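Local coordinates for hemerythrin HHE cation binding domain protein (Mycobacterium kansasii, PDB 6U3L), which binds iron or zinc through histidine and carboxylate side chains inside a helical bundle, its physiological role being unknown, at residues R81-Q86 against T109-H114. Sequence-based numbering, arbitrary orientation.
Sequences RQVIDQ and TVLEAH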
loop_
_atom_site.group_PDB
_atom_site.type_symbol
_atom_site.label_atom_id
_atom_site.label_comp_id
_atom_site.label_asym_id
_atom_site.label_seq_id
_atom_site.Cartn_x
_atom_site.Cartn_y
_atom_site.Cartn_z
ATOM N N ARG A 81 3.860 9.049 3.720
ATOM C CA ARG A 81 4.315 9.333 5.075
ATOM C C ARG A 81 3.152 9.388 6.040
ATOM O O ARG A 81 3.302 8.993 7.201
ATOM C CB ARG A 81 5.070 10.660 5.157
ATOM C CG ARG A 81 6.393 10.621 4.496
ATOM C CD ARG A 81 7.176 11.875 4.799
ATOM N NE ARG A 81 8.268 11.966 3.853
ATOM C CZ ARG A 81 9.389 11.264 3.969
ATOM N NH1 ARG A 81 9.554 10.438 5.004
ATOM N NH2 ARG A 81 10.343 11.394 3.057
ATOM N N GLN A 82 1.998 9.874 5.578
ATOM C CA GLN A 82 0.792 9.858 6.405
ATOM C C GLN A 82 0.475 8.443 6.854
ATOM O O GLN A 82 0.235 8.188 8.037
ATOM C CB GLN A 82 -0.401 10.439 5.637
ATOM C CG GLN A 82 -0.415 11.949 5.437
ATOM C CD GLN A 82 -0.489 12.730 6.742
ATOM O OE1 GLN A 82 0.453 12.722 7.529
ATOM N NE2 GLN A 82 -1.622 13.415 6.978
ATOM N N VAL A 83 0.456 7.506 5.914
ATOM C CA VAL A 83 0.105 6.132 6.266
ATOM C C VAL A 83 1.147 5.545 7.204
ATOM O O VAL A 83 0.812 4.872 8.186
ATOM C CB VAL A 83 -0.044 5.289 4.988
ATOM C CG1 VAL A 83 -0.362 3.838 5.340
ATOM C CG2 VAL A 83 -1.113 5.870 4.103
ATOM N N ILE A 84 2.424 5.774 6.914
ATOM C CA ILE A 84 3.485 5.210 7.744
ATOM C C ILE A 84 3.440 5.795 9.150
ATOM O O ILE A 84 3.588 5.072 10.143
ATOM C CB ILE A 84 4.851 5.434 7.072
ATOM C CG1 ILE A 84 4.973 4.525 5.856
ATOM C CG2 ILE A 84 5.990 5.218 8.065
ATOM C CD1 ILE A 84 6.036 5.016 4.863
ATOM N N ASP A 85 3.222 7.105 9.266
ATOM C CA ASP A 85 3.174 7.709 10.591
ATOM C C ASP A 85 1.968 7.208 11.383
ATOM O O ASP A 85 2.069 6.948 12.590
ATOM C CB ASP A 85 3.141 9.236 10.483
ATOM C CG ASP A 85 4.505 9.843 10.235
ATOM O OD1 ASP A 85 5.498 9.091 10.060
ATOM O OD2 ASP A 85 4.581 11.093 10.218
ATOM N N GLN A 86 0.814 7.074 10.733
ATOM C CA GLN A 86 -0.342 6.548 11.462
ATOM C C GLN A 86 -0.139 5.082 11.847
ATOM O O GLN A 86 -0.572 4.653 12.924
ATOM C CB GLN A 86 -1.620 6.720 10.637
ATOM C CG GLN A 86 -2.926 6.529 11.449
ATOM C CD GLN A 86 -3.080 7.570 12.555
ATOM O OE1 GLN A 86 -3.514 7.257 13.667
ATOM N NE2 GLN A 86 -2.705 8.808 12.258
ATOM N N THR A 109 -8.884 4.996 8.066
ATOM C CA THR A 109 -9.234 6.275 7.460
ATOM C C THR A 109 -8.062 6.857 6.676
ATOM O O THR A 109 -8.224 7.302 5.533
ATOM C CB THR A 109 -9.709 7.245 8.545
ATOM O OG1 THR A 109 -10.985 6.807 9.028
ATOM C CG2 THR A 109 -9.847 8.652 7.996
ATOM N N VAL A 110 -6.869 6.870 7.276
ATOM C CA VAL A 110 -5.707 7.406 6.572
ATOM C C VAL A 110 -5.394 6.560 5.342
ATOM O O VAL A 110 -5.046 7.089 4.278
ATOM C CB VAL A 110 -4.496 7.502 7.523
ATOM C CG1 VAL A 110 -3.248 7.978 6.762
ATOM C CG2 VAL A 110 -4.795 8.449 8.668
ATOM N N LEU A 111 -5.507 5.234 5.471
ATOM C CA LEU A 111 -5.294 4.341 4.333
ATOM C C LEU A 111 -6.244 4.676 3.186
ATOM O O LEU A 111 -5.835 4.781 2.023
ATOM C CB LEU A 111 -5.485 2.889 4.782
ATOM C CG LEU A 111 -4.331 1.898 4.693
ATOM C CD1 LEU A 111 -4.865 0.484 4.924
ATOM C CD2 LEU A 111 -3.620 2.006 3.361
ATOM N N GLU A 112 -7.524 4.845 3.501
ATOM C CA GLU A 112 -8.517 5.182 2.483
ATOM C C GLU A 112 -8.293 6.573 1.903
ATOM O O GLU A 112 -8.679 6.828 0.758
ATOM C CB GLU A 112 -9.927 5.046 3.087
ATOM C CG GLU A 112 -10.316 3.588 3.374
ATOM C CD GLU A 112 -11.503 3.432 4.326
ATOM O OE1 GLU A 112 -11.860 4.400 5.032
ATOM O OE2 GLU A 112 -12.075 2.323 4.370
ATOM N N ALA A 113 -7.650 7.475 2.653
ATOM C CA ALA A 113 -7.302 8.784 2.102
ATOM C C ALA A 113 -6.146 8.685 1.109
ATOM O O ALA A 113 -6.096 9.430 0.122
ATOM C CB ALA A 113 -6.946 9.750 3.228
ATOM N N HIS A 114 -5.185 7.804 1.377
ATOM C CA HIS A 114 -4.143 7.539 0.395
ATOM C C HIS A 114 -4.746 7.010 -0.901
ATOM O O HIS A 114 -4.489 7.543 -1.988
ATOM C CB HIS A 114 -3.129 6.543 0.957
ATOM C CG HIS A 114 -2.116 6.098 -0.051
ATOM N ND1 HIS A 114 -2.385 5.128 -0.995
ATOM C CD2 HIS A 114 -0.847 6.506 -0.282
ATOM C CE1 HIS A 114 -1.323 4.954 -1.760
ATOM N NE2 HIS A 114 -0.375 5.776 -1.347
#
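Val110 and Val83, whose CA atoms lie 6.0 Å apart, sit where the two segments of helix 70-91 and helix 100-121 come closest in register, and illustrate how two branched side chains can join antiparallel helices by sliding past one another rather than meeting end on. Val110 points toward its neighbour and spreads its two methyls over one turn of it. With CG1 anti to the backbone N (chi1 176°), that methyl reaches the main chain itself, CG1 lying 3.7 Å from Gln82 O and 3.9 Å from Gln82 CB. The other methyl lies against the aliphatic part of Gln86, with Val110 CG2 3.9 Å from Gln86 CG. Gln82 O accepts the backbone N-H of Gln86 within its own helix, and the CG1 methyl rests against it by van der Waals contact.

The axes of the two segments, with N-to-C directions 167° apart, approach to 9.1 Å, as befits neighbouring members of the antiparallel helical bundle of the hemerythrin family, whose interior holds the metal site. Val83 faces that interior. Its CG2 touches Val110 CG1 at 4.0 Å and His114 CB at 3.8 Å, while Val83 CG1 meets Leu111 CD2 at 4.2 Å in a looser apolar contact. Phe55 of helix 38-65 also packs on Val83, and Leu51 of that helix on Leu111. The side chains of Val83 and His114 cross at about a right angle, so that the valine methyl touches this ligand of iron and zinc at its CB, short of the ring. In His114, CG anti to the backbone N (chi1 173°) carries the imidazole on into the bundle, beside the rings of His80 and Phe55 and the carboxylate-bearing side chain of Glu58.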